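Local coordinates for protein fructose-2,6-bisphosphatase TIGAR B (Danio rerio, PDB 3E9E) that probably hydrolyses fructose-2,6-bisphosphate, and also fructose-1,6-bisphosphate, and so acts as a negative regulator of glycolysis, at residues S57-A62 / V181-F186; K20-Q25 / G93-R98; Q199-A204 / R238-F243; H50-F55 / Q141-E146; R88-G93 / E123-V128. The protein carries 1 engineered substitution. All coordinates share one frame; numbering follows the deposited sequence.

Contact 1: S57-A62 / V181-F186; sequences SNLQRA and VSHGAF. With PO4 (phosphate ion), chain C.
His183 bonds Ser57 through NE2, while its ND1 side, with Arg61, faces a phosphate ion. Ser57 OG lies at the ring edge, 2.7 Å from His183 NE2, in a hydrogen bond where either partner could be the donor. His183 ND1 gives a weak hydrogen bond to phosphate O3 at 3.5 Å. Arg61 takes the same ion from the side, with NE to O3 and NH2 to O1, both at 2.9 Å and nearly straight. One face of its guanidinium carries His183 CE1, with the two planes 60° apart. Gly184 N, in the first turn of helix 184-197, binds phosphate O2 at 2.6 Å. The ion, probably from the crystallisation liquor, occupies what is consistent with the phosphate pocket of the histidine phosphatase fold, at the C-terminal end of strand 177-182. Arg10 also binds it, and Ala11 is the engineered replacement of the phosphorylated histidine. His183 is inferred to stabilise the transition state. Leu59 CD1 lies over one face of its ring, 3.5 Å from His183 NE2. With an alanine at His183, Ser57 OG would probably lose its NE2 mate, Leu59 CD1 its ring face and the phosphate its weak ND1 donor. Ser57 OG lies anti to its own N (chi1 164°) and also accepts from Leu59 N, forming an ST turn. Ala62 CB packs near His183 NE2 at 3.6 Å. Further out, Ser57 N donates to Val181 O at 3.0 Å.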
# COMPACT_ATOMS: atom_id res chain seq x y z
N SER A 57 -0.56 5.38 -6.71
CA SER A 57 -0.03 6.71 -6.46
C SER A 57 0.38 7.34 -7.79
O SER A 57 0.91 6.65 -8.67
CB SER A 57 1.18 6.62 -5.55
OG SER A 57 1.95 7.81 -5.57
N ASN A 58 0.11 8.64 -7.96
CA ASN A 58 0.52 9.30 -9.20
C ASN A 58 1.97 9.85 -9.16
O ASN A 58 2.39 10.57 -10.06
CB ASN A 58 -0.49 10.38 -9.61
CG ASN A 58 -0.47 11.57 -8.69
OD1 ASN A 58 -0.05 11.48 -7.55
ND2 ASN A 58 -0.91 12.71 -9.19
N LEU A 59 2.73 9.48 -8.13
CA LEU A 59 4.18 9.66 -8.16
C LEU A 59 4.81 8.65 -9.13
O LEU A 59 4.41 7.47 -9.18
CB LEU A 59 4.80 9.51 -6.76
CG LEU A 59 4.50 10.61 -5.75
CD1 LEU A 59 4.79 10.17 -4.31
CD2 LEU A 59 5.30 11.89 -6.08
N GLN A 60 5.81 9.11 -9.89
CA GLN A 60 6.36 8.31 -10.99
C GLN A 60 6.88 6.92 -10.58
O GLN A 60 6.66 5.96 -11.30
CB GLN A 60 7.46 9.07 -11.75
CG GLN A 60 8.00 8.26 -12.92
CD GLN A 60 9.04 8.98 -13.74
OE1 GLN A 60 9.84 9.76 -13.22
NE2 GLN A 60 9.06 8.69 -15.04
N ARG A 61 7.60 6.83 -9.47
CA ARG A 61 8.14 5.54 -9.04
C ARG A 61 7.02 4.51 -8.77
O ARG A 61 7.21 3.31 -9.03
CB ARG A 61 9.05 5.69 -7.83
CG ARG A 61 8.40 6.26 -6.56
CD ARG A 61 9.45 6.91 -5.70
NE ARG A 61 8.98 7.32 -4.38
CZ ARG A 61 8.57 8.55 -4.04
NH1 ARG A 61 8.52 9.54 -4.95
NH2 ARG A 61 8.19 8.78 -2.78
N ALA A 62 5.87 4.97 -8.28
CA ALA A 62 4.71 4.12 -8.09
C ALA A 62 4.08 3.74 -9.43
O ALA A 62 3.74 2.58 -9.65
CB ALA A 62 3.68 4.77 -7.16
N VAL A 181 -0.84 0.24 -5.38
CA VAL A 181 0.61 0.49 -5.39
C VAL A 181 0.90 1.87 -4.80
O VAL A 181 0.39 2.87 -5.30
CB VAL A 181 1.24 0.33 -6.78
CG1 VAL A 181 2.77 0.59 -6.75
CG2 VAL A 181 0.97 -1.09 -7.32
N SER A 182 1.68 1.90 -3.72
CA SER A 182 1.85 3.12 -2.94
C SER A 182 3.28 3.17 -2.39
O SER A 182 4.22 2.68 -3.03
CB SER A 182 0.80 3.22 -1.82
OG SER A 182 0.88 4.46 -1.13
N HIS A 183 3.42 3.76 -1.21
CA HIS A 183 4.73 4.15 -0.68
C HIS A 183 4.86 3.73 0.77
O HIS A 183 3.86 3.52 1.44
CB HIS A 183 4.87 5.68 -0.81
CG HIS A 183 4.69 6.14 -2.21
ND1 HIS A 183 5.71 6.11 -3.13
CD2 HIS A 183 3.59 6.55 -2.89
CE1 HIS A 183 5.26 6.51 -4.31
NE2 HIS A 183 3.98 6.80 -4.18
N GLY A 184 6.10 3.63 1.23
CA GLY A 184 6.42 3.06 2.55
C GLY A 184 5.71 3.69 3.74
O GLY A 184 5.15 2.97 4.57
N ALA A 185 5.73 5.02 3.87
CA ALA A 185 5.16 5.61 5.09
C ALA A 185 3.64 5.58 5.02
O ALA A 185 2.98 5.32 6.02
CB ALA A 185 5.70 7.06 5.37
N PHE A 186 3.09 5.86 3.85
CA PHE A 186 1.66 5.75 3.63
C PHE A 186 1.14 4.34 3.92
O PHE A 186 0.10 4.18 4.57
CB PHE A 186 1.31 6.13 2.18
CG PHE A 186 -0.17 6.20 1.94
CD1 PHE A 186 -0.84 7.40 2.15
CD2 PHE A 186 -0.88 5.06 1.54
CE1 PHE A 186 -2.22 7.49 1.96
CE2 PHE A 186 -2.25 5.13 1.36
CZ PHE A 186 -2.92 6.35 1.57
P PO4 C . 8.83 5.38 -1.07
O1 PO4 C . 8.07 6.66 -0.81
O2 PO4 C . 8.04 4.23 -0.43
O3 PO4 C . 8.98 5.14 -2.54
O4 PO4 C . 10.20 5.54 -0.43

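Contact 2: K20-Q25 / G93-R98; sequences KLLQGQ and GVAEGR
Two loops beside the catalytic pocket meet here, and a type II beta turn from Ala95 to Arg98 supplies one side. Leu22 lies against this turn with both backbone polar atoms engaged. Its N donates to Arg98 O at 2.8 Å, and its O accepts from Gly97 N at 2.7 Å. The Leu22 side chain swings to the Ala95 side, where CD2 touches Ala95 CB at 4.0 Å. Leu103 of helix 100-109 packs on both residues. Leu21 rests its two methyls on Gly97 O. Gly97 has a positive phi (98°), at which a CB would press on Glu96 O. Glu96 reaches along the other loop with an extended chain and passes Gln23 O. Its OE2 accepts from Phe92 N in its own loop and from Gln25 N in the other, so the carboxylate ties the two. Gly24 CA sits 3.2 Å from Glu96 OE2, and a CB there would clash with that oxygen. Gln25 N reaches Glu96 OE2 at 2.9 Å, from above the carboxylate plane.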
# COMPACT_ATOMS: atom_id res chain seq x y z
N LYS A 20 19.60 6.98 1.28
CA LYS A 20 18.75 7.12 2.47
C LYS A 20 18.21 8.54 2.65
O LYS A 20 18.21 9.08 3.76
CB LYS A 20 19.50 6.67 3.73
CG LYS A 20 20.12 5.27 3.64
CD LYS A 20 21.00 5.01 4.85
CE LYS A 20 21.45 3.56 4.92
NZ LYS A 20 22.73 3.46 5.68
N LEU A 21 17.76 9.13 1.55
CA LEU A 21 17.17 10.47 1.57
C LEU A 21 15.66 10.37 1.68
O LEU A 21 15.06 9.48 1.11
CB LEU A 21 17.54 11.23 0.29
CG LEU A 21 19.02 11.43 -0.05
CD1 LEU A 21 19.17 12.25 -1.33
CD2 LEU A 21 19.82 12.08 1.11
N LEU A 22 15.05 11.30 2.42
CA LEU A 22 13.60 11.38 2.50
C LEU A 22 12.97 11.90 1.20
O LEU A 22 13.25 13.02 0.76
CB LEU A 22 13.22 12.29 3.66
CG LEU A 22 11.90 12.08 4.38
CD1 LEU A 22 11.82 10.67 4.95
CD2 LEU A 22 11.82 13.12 5.47
N GLN A 23 12.10 11.08 0.59
CA GLN A 23 11.54 11.42 -0.72
C GLN A 23 10.21 12.16 -0.68
O GLN A 23 10.07 13.26 -1.27
CB GLN A 23 11.49 10.18 -1.63
CG GLN A 23 12.89 9.79 -2.07
CD GLN A 23 12.93 8.68 -3.09
OE1 GLN A 23 12.58 8.87 -4.25
NE2 GLN A 23 13.39 7.52 -2.67
N GLY A 24 9.26 11.57 0.02
CA GLY A 24 7.94 12.11 0.19
C GLY A 24 7.28 12.39 -1.14
O GLY A 24 7.41 11.62 -2.08
N GLN A 25 6.55 13.50 -1.20
CA GLN A 25 5.79 13.81 -2.40
C GLN A 25 6.60 14.72 -3.33
O GLN A 25 6.36 14.74 -4.53
CB GLN A 25 4.48 14.50 -2.05
CG GLN A 25 3.53 13.69 -1.19
CD GLN A 25 2.18 14.36 -1.08
OE1 GLN A 25 1.80 15.13 -1.96
NE2 GLN A 25 1.46 14.07 -0.01
N GLY A 93 7.45 17.87 3.67
CA GLY A 93 7.73 19.32 3.55
C GLY A 93 9.17 19.66 3.26
O GLY A 93 9.78 19.07 2.35
N VAL A 94 9.72 20.58 4.06
CA VAL A 94 11.10 21.07 3.88
C VAL A 94 12.17 20.01 4.15
O VAL A 94 13.32 20.17 3.72
CB VAL A 94 11.41 22.36 4.73
CG1 VAL A 94 10.44 23.50 4.35
CG2 VAL A 94 11.41 22.06 6.24
N ALA A 95 11.80 18.96 4.87
CA ALA A 95 12.72 17.85 5.18
C ALA A 95 13.00 16.95 3.98
O ALA A 95 13.95 16.15 3.99
CB ALA A 95 12.17 17.01 6.35
N GLU A 96 12.19 17.09 2.93
CA GLU A 96 12.29 16.21 1.76
C GLU A 96 13.58 16.49 1.00
O GLU A 96 13.93 17.65 0.78
CB GLU A 96 11.05 16.35 0.86
CG GLU A 96 9.79 15.76 1.51
CD GLU A 96 8.53 15.82 0.65
OE1 GLU A 96 8.50 16.56 -0.37
OE2 GLU A 96 7.54 15.15 1.01
N GLY A 97 14.31 15.45 0.64
CA GLY A 97 15.60 15.64 -0.01
C GLY A 97 16.76 15.52 0.96
O GLY A 97 17.89 15.27 0.55
N ARG A 98 16.49 15.70 2.26
CA ARG A 98 17.51 15.53 3.29
C ARG A 98 17.60 14.06 3.70
O ARG A 98 16.64 13.31 3.50
CB ARG A 98 17.17 16.39 4.51
CG ARG A 98 17.07 17.90 4.22
CD ARG A 98 18.40 18.52 3.89
NE ARG A 98 19.31 18.39 5.01
CZ ARG A 98 20.55 17.89 4.93
NH1 ARG A 98 21.05 17.49 3.76
NH2 ARG A 98 21.29 17.80 6.03

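Contact 3: Q199-A204 / R238-F243; sequences QCCLPA and RIQGVF
Arg238 brings NE to 4.4 Å from Cys201 SG, a loose contact. Next along strand 233-246, Ile239 gives its O to Cys201 N at 2.9 Å. Its CG2 methyl packs on Cys200 CB at 3.6 Å, and Phe225 and Leu198 also touch this side chain. Gln240 starts away from the loop but bends back at chi2 (78°), which brings its amide beside Cys201. There OE1 is 3.4 Å from Cys201 CB. The NE2 group donates to Gly241 O at 3.1 Å, with that oxygen in the amide plane, and this fixes the rotation of the amide. Gly241 N donates to Cys201 O at 2.8 Å. A CB on Gly241 would point at the loop and come too near Cys201 O and Leu202 CD2. The Pro203 ring comes close to the strand, with CD 3.4 Å from Gly241 O. Its CG reaches Val242 O at 3.3 Å. Val242 and Phe243 both face Arg222 in a classic beta bulge. The two backbone bonds round Gln240 make a single parallel beta bridge with Cys201, by which the loop after helix 184-197 joins the outermost strand of the mixed sheet.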
# COMPACT_ATOMS: atom_id res chain seq x y z
N GLN A 199 -9.47 -2.78 13.66
CA GLN A 199 -9.33 -4.05 14.39
C GLN A 199 -9.43 -5.33 13.53
O GLN A 199 -10.08 -6.32 13.92
CB GLN A 199 -10.39 -4.12 15.48
CG GLN A 199 -10.34 -3.07 16.58
CD GLN A 199 -11.37 -3.41 17.65
OE1 GLN A 199 -12.52 -2.98 17.56
NE2 GLN A 199 -10.97 -4.23 18.62
N CYS A 200 -8.76 -5.34 12.37
CA CYS A 200 -8.84 -6.45 11.44
C CYS A 200 -8.32 -7.73 12.08
O CYS A 200 -7.54 -7.67 13.03
CB CYS A 200 -8.04 -6.14 10.17
SG CYS A 200 -6.26 -6.12 10.41
N CYS A 201 -8.77 -8.88 11.57
CA CYS A 201 -8.29 -10.19 12.02
C CYS A 201 -6.88 -10.41 11.51
O CYS A 201 -6.53 -9.96 10.41
CB CYS A 201 -9.17 -11.31 11.48
SG CYS A 201 -10.94 -11.10 11.82
N LEU A 202 -6.10 -11.13 12.32
CA LEU A 202 -4.74 -11.51 11.95
C LEU A 202 -4.58 -13.03 11.93
O LEU A 202 -5.12 -13.73 12.81
CB LEU A 202 -3.71 -10.89 12.92
CG LEU A 202 -3.71 -9.37 12.91
CD1 LEU A 202 -2.98 -8.80 14.13
CD2 LEU A 202 -3.14 -8.86 11.59
N PRO A 203 -3.84 -13.54 10.95
CA PRO A 203 -3.62 -14.98 10.80
C PRO A 203 -2.42 -15.47 11.60
O PRO A 203 -1.75 -14.69 12.28
CB PRO A 203 -3.25 -15.08 9.33
CG PRO A 203 -2.44 -13.86 9.11
CD PRO A 203 -3.13 -12.77 9.90
N ALA A 204 -2.19 -16.78 11.52
CA ALA A 204 -0.87 -17.41 11.65
C ALA A 204 0.21 -16.55 12.30
O ALA A 204 0.98 -15.87 11.61
CB ALA A 204 -0.39 -17.91 10.25
N ARG A 238 -16.05 -7.38 7.66
CA ARG A 238 -14.86 -8.11 8.07
C ARG A 238 -13.65 -7.65 7.26
O ARG A 238 -13.72 -7.46 6.04
CB ARG A 238 -15.06 -9.62 7.88
CG ARG A 238 -13.90 -10.48 8.35
CD ARG A 238 -13.80 -11.82 7.58
NE ARG A 238 -13.09 -12.79 8.41
CZ ARG A 238 -13.67 -13.78 9.06
NH1 ARG A 238 -14.98 -13.99 8.93
NH2 ARG A 238 -12.95 -14.58 9.84
N ILE A 239 -12.54 -7.44 7.96
CA ILE A 239 -11.27 -7.22 7.33
C ILE A 239 -10.31 -8.29 7.86
O ILE A 239 -10.11 -8.40 9.08
CB ILE A 239 -10.73 -5.81 7.64
CG1 ILE A 239 -11.75 -4.75 7.24
CG2 ILE A 239 -9.41 -5.56 6.90
CD1 ILE A 239 -11.43 -3.35 7.75
N GLN A 240 -9.72 -9.06 6.95
CA GLN A 240 -8.85 -10.17 7.32
C GLN A 240 -7.46 -9.94 6.74
O GLN A 240 -7.29 -9.90 5.51
CB GLN A 240 -9.44 -11.49 6.82
CG GLN A 240 -8.53 -12.70 7.00
CD GLN A 240 -8.52 -13.22 8.43
OE1 GLN A 240 -9.56 -13.61 8.97
NE2 GLN A 240 -7.35 -13.22 9.06
N GLY A 241 -6.48 -9.79 7.62
CA GLY A 241 -5.07 -9.75 7.24
C GLY A 241 -4.66 -11.12 6.75
O GLY A 241 -5.15 -12.13 7.25
N VAL A 242 -3.76 -11.16 5.75
CA VAL A 242 -3.30 -12.43 5.21
C VAL A 242 -1.78 -12.51 5.38
O VAL A 242 -1.29 -13.42 6.02
CB VAL A 242 -3.68 -12.63 3.74
CG1 VAL A 242 -3.16 -14.03 3.24
CG2 VAL A 242 -5.22 -12.58 3.55
N PHE A 243 -1.06 -11.54 4.80
CA PHE A 243 0.37 -11.43 4.99
C PHE A 243 0.78 -9.98 4.83
O PHE A 243 0.07 -9.20 4.21
CB PHE A 243 1.18 -12.34 4.05
CG PHE A 243 0.92 -12.10 2.58
CD1 PHE A 243 1.55 -11.05 1.89
CD2 PHE A 243 0.09 -12.98 1.85
CE1 PHE A 243 1.33 -10.86 0.51
CE2 PHE A 243 -0.14 -12.80 0.49
CZ PHE A 243 0.50 -11.75 -0.19

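Contact 4: H50-F55 / Q141-E146; sequences HFTNVF and QRMFEE
Asn53, Met143 and Phe55 carry this contact, which packs helix 125-147 on strand 53-56 of the central sheet. It is an alpha/beta layer of the histidine phosphatase fold. The axes of strand 53-55 and helix 141-146 run almost antiparallel (164°) and approach to 10.9 Å. Asn53 points at the helix and uses both ends of its amide. Its ND2 donates to Glu146 OE1 at 2.8 Å, meeting that oxygen from above the carboxylate plane, with the two flat groups 48° apart. The OD1 end accepts from Thr52 OG1 at 2.8 Å and also from His147, so the amide is held from both ends and its orientation is set. Met143 is bent twice along its chain, which folds its thioether back beside Asn53. The CE methyl comes to 3.4 Å from Asn53 OD1. Met143 SD lies near the plane of the Phe55 ring, at the edge, 4.3 Å from Phe55 CE2. Ala178 of the neighbouring strand touches both Phe55 and Met143. Arg142 meets another part of the same ring edge. Its guanidinium is turned only 18° from the ring plane, and NH1 lies 3.3 Å from Phe55 CE1. A water accepts from Asn53 ND2 at 3.0 Å and, weakly, from Arg142 NH1.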
# COMPACT_ATOMS: atom_id res chain seq x y z
N HIS A 50 -5.27 -12.45 -11.37
CA HIS A 50 -6.05 -11.46 -12.12
C HIS A 50 -6.46 -10.32 -11.19
O HIS A 50 -7.22 -10.51 -10.26
CB HIS A 50 -7.29 -12.07 -12.76
CG HIS A 50 -8.15 -11.07 -13.46
ND1 HIS A 50 -9.52 -11.02 -13.30
CD2 HIS A 50 -7.82 -10.06 -14.30
CE1 HIS A 50 -10.00 -10.02 -14.02
NE2 HIS A 50 -8.99 -9.41 -14.62
N PHE A 51 -5.93 -9.14 -11.45
CA PHE A 51 -6.33 -7.94 -10.74
C PHE A 51 -7.47 -7.27 -11.51
O PHE A 51 -7.27 -6.75 -12.60
CB PHE A 51 -5.12 -7.00 -10.55
CG PHE A 51 -3.98 -7.64 -9.78
CD1 PHE A 51 -4.16 -8.01 -8.44
CD2 PHE A 51 -2.75 -7.87 -10.38
CE1 PHE A 51 -3.11 -8.61 -7.72
CE2 PHE A 51 -1.70 -8.46 -9.66
CZ PHE A 51 -1.89 -8.83 -8.32
N THR A 52 -8.66 -7.32 -10.94
CA THR A 52 -9.84 -6.74 -11.56
C THR A 52 -9.79 -5.21 -11.49
O THR A 52 -10.43 -4.53 -12.27
CB THR A 52 -11.16 -7.23 -10.88
OG1 THR A 52 -11.10 -6.97 -9.46
CG2 THR A 52 -11.39 -8.73 -11.10
N ASN A 53 -9.03 -4.67 -10.53
CA ASN A 53 -8.96 -3.22 -10.33
C ASN A 53 -7.55 -2.88 -9.84
O ASN A 53 -6.96 -3.61 -9.03
CB ASN A 53 -9.99 -2.74 -9.30
CG ASN A 53 -11.42 -3.10 -9.68
OD1 ASN A 53 -11.86 -4.23 -9.49
ND2 ASN A 53 -12.16 -2.14 -10.24
N VAL A 54 -7.01 -1.78 -10.36
CA VAL A 54 -5.65 -1.33 -10.03
C VAL A 54 -5.66 0.17 -9.69
O VAL A 54 -6.09 0.99 -10.53
CB VAL A 54 -4.66 -1.59 -11.18
CG1 VAL A 54 -3.30 -0.95 -10.86
CG2 VAL A 54 -4.52 -3.13 -11.49
N PHE A 55 -5.16 0.49 -8.50
CA PHE A 55 -5.09 1.86 -7.96
C PHE A 55 -3.65 2.19 -7.58
O PHE A 55 -3.00 1.41 -6.84
CB PHE A 55 -6.00 2.00 -6.73
CG PHE A 55 -7.41 1.54 -6.99
CD1 PHE A 55 -8.32 2.39 -7.59
CD2 PHE A 55 -7.79 0.23 -6.68
CE1 PHE A 55 -9.62 1.94 -7.87
CE2 PHE A 55 -9.06 -0.21 -6.94
CZ PHE A 55 -9.99 0.64 -7.54
N GLN A 141 -16.72 1.91 -2.55
CA GLN A 141 -17.73 2.36 -3.50
C GLN A 141 -17.45 1.83 -4.91
O GLN A 141 -18.33 1.26 -5.54
CB GLN A 141 -17.86 3.90 -3.47
CG GLN A 141 -18.88 4.49 -4.47
CD GLN A 141 -20.31 3.97 -4.30
OE1 GLN A 141 -20.83 3.85 -3.18
NE2 GLN A 141 -20.98 3.68 -5.43
N ARG A 142 -16.21 1.97 -5.37
CA ARG A 142 -15.83 1.46 -6.70
C ARG A 142 -15.89 -0.08 -6.81
O ARG A 142 -16.39 -0.61 -7.82
CB ARG A 142 -14.44 1.99 -7.08
CG ARG A 142 -13.72 1.26 -8.20
CD ARG A 142 -14.29 1.55 -9.60
NE ARG A 142 -14.25 2.97 -9.94
CZ ARG A 142 -13.14 3.68 -10.12
NH1 ARG A 142 -11.95 3.11 -9.97
NH2 ARG A 142 -13.21 4.97 -10.43
N MET A 143 -15.39 -0.78 -5.79
CA MET A 143 -15.46 -2.25 -5.78
C MET A 143 -16.91 -2.79 -5.76
O MET A 143 -17.24 -3.70 -6.51
CB MET A 143 -14.61 -2.87 -4.64
CG MET A 143 -13.10 -2.58 -4.72
SD MET A 143 -12.34 -2.97 -6.32
CE MET A 143 -12.27 -4.75 -6.18
N PHE A 144 -17.76 -2.24 -4.90
CA PHE A 144 -19.16 -2.66 -4.85
C PHE A 144 -19.90 -2.34 -6.17
O PHE A 144 -20.75 -3.12 -6.61
CB PHE A 144 -19.90 -2.02 -3.67
CG PHE A 144 -21.14 -2.77 -3.28
CD1 PHE A 144 -21.07 -3.84 -2.37
CD2 PHE A 144 -22.38 -2.46 -3.86
CE1 PHE A 144 -22.21 -4.55 -2.02
CE2 PHE A 144 -23.53 -3.18 -3.53
CZ PHE A 144 -23.45 -4.23 -2.61
N GLU A 145 -19.58 -1.19 -6.77
CA GLU A 145 -20.20 -0.77 -8.04
C GLU A 145 -19.98 -1.77 -9.14
O GLU A 145 -20.93 -2.13 -9.84
CB GLU A 145 -19.63 0.54 -8.53
CG GLU A 145 -20.35 1.75 -8.04
CD GLU A 145 -19.67 3.02 -8.50
OE1 GLU A 145 -19.39 3.12 -9.72
OE2 GLU A 145 -19.42 3.90 -7.66
N GLU A 146 -18.73 -2.20 -9.30
CA GLU A 146 -18.42 -3.12 -10.37
C GLU A 146 -18.68 -4.56 -9.96
O GLU A 146 -18.92 -5.40 -10.83
CB GLU A 146 -16.96 -2.99 -10.83
CG GLU A 146 -16.46 -1.59 -10.92
CD GLU A 146 -15.18 -1.49 -11.72
OE1 GLU A 146 -14.47 -2.50 -11.85
OE2 GLU A 146 -14.90 -0.38 -12.23
O HOH W 1 -10.88 0.51 -10.95

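Contact 5: R88-G93 / E123-V128; sequences RERGFG and ETLEQV
Arg90 grips Glu123 O side-on with two nitrogens, NE and NH2, each at 3.0 Å. The oxygen lies in the guanidinium plane; NH2 meets a lone pair in the carbonyl plane, while NE comes from above that plane. Just beyond, helix 125-147 begins with a Thr124-Gln127 capping box. Gly91 N donates to the anti lone pair of Glu123 OE1 at 2.7 Å, and Glu123 N to Gly91 O at 2.9 Å. A water bridges Gly91 O and Glu123 O. Glu123 OE2 forms a salt bridge with Arg131. In Glu89, the inferred proton donor/acceptor, OE1 accepts from Arg90 N and Phe186 N, and OE2 from Ala185 N. With a leucine in place of Arg90, Glu123 O would probably lose both guanidinium donors, leaving the Gly91 bonds and the water. The extended Arg90 chain sets CG over one face of the Phe92 ring. Leu125 CD2 lies 3.6 Å from Arg90 NH1. Val128 crosses the Arg90 chain at about a right angle, its CG2 3.6 Å from Arg90 CG.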
# COMPACT_ATOMS: atom_id res chain seq x y z
N ARG A 88 -0.53 8.96 -2.67
CA ARG A 88 0.80 9.57 -2.62
C ARG A 88 1.45 9.36 -1.27
O ARG A 88 0.78 9.32 -0.23
CB ARG A 88 0.72 11.07 -2.94
CG ARG A 88 0.40 11.35 -4.41
CD ARG A 88 -0.03 12.82 -4.62
NE ARG A 88 1.12 13.72 -4.59
CZ ARG A 88 1.93 13.93 -5.63
NH1 ARG A 88 1.74 13.26 -6.77
NH2 ARG A 88 2.95 14.76 -5.53
N GLU A 89 2.77 9.23 -1.28
CA GLU A 89 3.55 9.18 -0.04
C GLU A 89 3.22 10.35 0.87
O GLU A 89 2.80 11.41 0.41
CB GLU A 89 5.06 9.18 -0.34
CG GLU A 89 5.91 9.08 0.93
CD GLU A 89 5.63 7.80 1.72
OE1 GLU A 89 4.47 7.55 2.12
OE2 GLU A 89 6.59 7.03 1.92
N ARG A 90 3.38 10.14 2.18
CA ARG A 90 3.34 11.21 3.16
C ARG A 90 4.25 12.36 2.72
O ARG A 90 5.38 12.13 2.28
CB ARG A 90 3.77 10.69 4.53
CG ARG A 90 3.82 11.78 5.60
CD ARG A 90 3.98 11.20 6.99
NE ARG A 90 3.79 12.23 8.01
CZ ARG A 90 4.10 12.09 9.30
NH1 ARG A 90 4.62 10.94 9.75
NH2 ARG A 90 3.88 13.10 10.15
N GLY A 91 3.75 13.59 2.80
CA GLY A 91 4.59 14.75 2.52
C GLY A 91 5.44 15.07 3.73
O GLY A 91 4.93 15.12 4.84
N PHE A 92 6.74 15.26 3.54
CA PHE A 92 7.60 15.65 4.64
C PHE A 92 8.11 17.09 4.51
O PHE A 92 9.09 17.46 5.16
CB PHE A 92 8.77 14.67 4.81
CG PHE A 92 8.34 13.30 5.26
CD1 PHE A 92 8.18 13.02 6.61
CD2 PHE A 92 8.07 12.30 4.32
CE1 PHE A 92 7.76 11.75 7.03
CE2 PHE A 92 7.66 11.01 4.73
CZ PHE A 92 7.51 10.74 6.08
N GLY A 93 7.45 17.87 3.67
CA GLY A 93 7.73 19.32 3.55
C GLY A 93 9.17 19.66 3.26
O GLY A 93 9.78 19.07 2.35
N GLU A 123 2.85 16.74 6.04
CA GLU A 123 1.56 16.31 6.58
C GLU A 123 1.74 15.69 7.94
O GLU A 123 2.74 15.03 8.20
CB GLU A 123 0.88 15.25 5.69
CG GLU A 123 0.64 15.65 4.26
CD GLU A 123 0.16 14.47 3.43
OE1 GLU A 123 1.02 13.78 2.84
OE2 GLU A 123 -1.07 14.24 3.39
N THR A 124 0.73 15.87 8.79
CA THR A 124 0.67 15.15 10.06
C THR A 124 0.21 13.70 9.81
O THR A 124 -0.34 13.37 8.75
CB THR A 124 -0.33 15.78 11.03
OG1 THR A 124 -1.66 15.62 10.51
CG2 THR A 124 -0.02 17.32 11.30
N LEU A 125 0.41 12.86 10.82
CA LEU A 125 -0.06 11.48 10.79
C LEU A 125 -1.55 11.47 10.51
O LEU A 125 -2.02 10.71 9.68
CB LEU A 125 0.21 10.79 12.13
CG LEU A 125 1.62 10.26 12.35
CD1 LEU A 125 1.73 9.70 13.77
CD2 LEU A 125 1.89 9.18 11.32
N GLU A 126 -2.28 12.33 11.22
CA GLU A 126 -3.73 12.43 11.06
C GLU A 126 -4.14 12.78 9.63
O GLU A 126 -5.17 12.30 9.14
CB GLU A 126 -4.32 13.43 12.06
CG GLU A 126 -5.77 13.12 12.45
CD GLU A 126 -5.97 11.67 12.92
OE1 GLU A 126 -5.08 11.12 13.60
OE2 GLU A 126 -7.03 11.07 12.60
N GLN A 127 -3.36 13.62 8.95
CA GLN A 127 -3.69 13.99 7.58
C GLN A 127 -3.52 12.81 6.61
O GLN A 127 -4.36 12.60 5.73
CB GLN A 127 -2.87 15.20 7.12
CG GLN A 127 -3.27 16.49 7.86
CD GLN A 127 -2.45 17.67 7.41
OE1 GLN A 127 -1.23 17.64 7.46
NE2 GLN A 127 -3.13 18.73 6.96
N VAL A 128 -2.44 12.07 6.77
CA VAL A 128 -2.21 10.89 5.92
C VAL A 128 -3.31 9.85 6.20
O VAL A 128 -3.97 9.39 5.28
CB VAL A 128 -0.80 10.32 6.15
CG1 VAL A 128 -0.53 9.15 5.20
CG2 VAL A 128 0.24 11.42 5.96
O HOH W 2 5.54 14.91 7.75

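Overall arrangement
Contacts 1, 2 and 5 gather round the phosphate pocket; the centres of contacts 2 and 5 lie about 14 and 12 Å from that of contact 1. Arg61 NH2 of contact 1 reaches Gly24 O of contact 2 at 3.0 Å. Glu89 OE1 of contact 5 accepts from Phe186 N of contact 1 at 2.8 Å. Contacts 2 and 5 share Gly93, and Gln25 OE1 meets Arg88 NE at 3.1 Å. Contact 4 joins contact 1 through the sheet, by Val181 N and Phe55 O at 2.9 Å, and uses the same helix 125-147 as contact 5. Contact 3 lies on strand 233-246, an outermost strand of that sheet, its centre about 23 Å from that of contact 1.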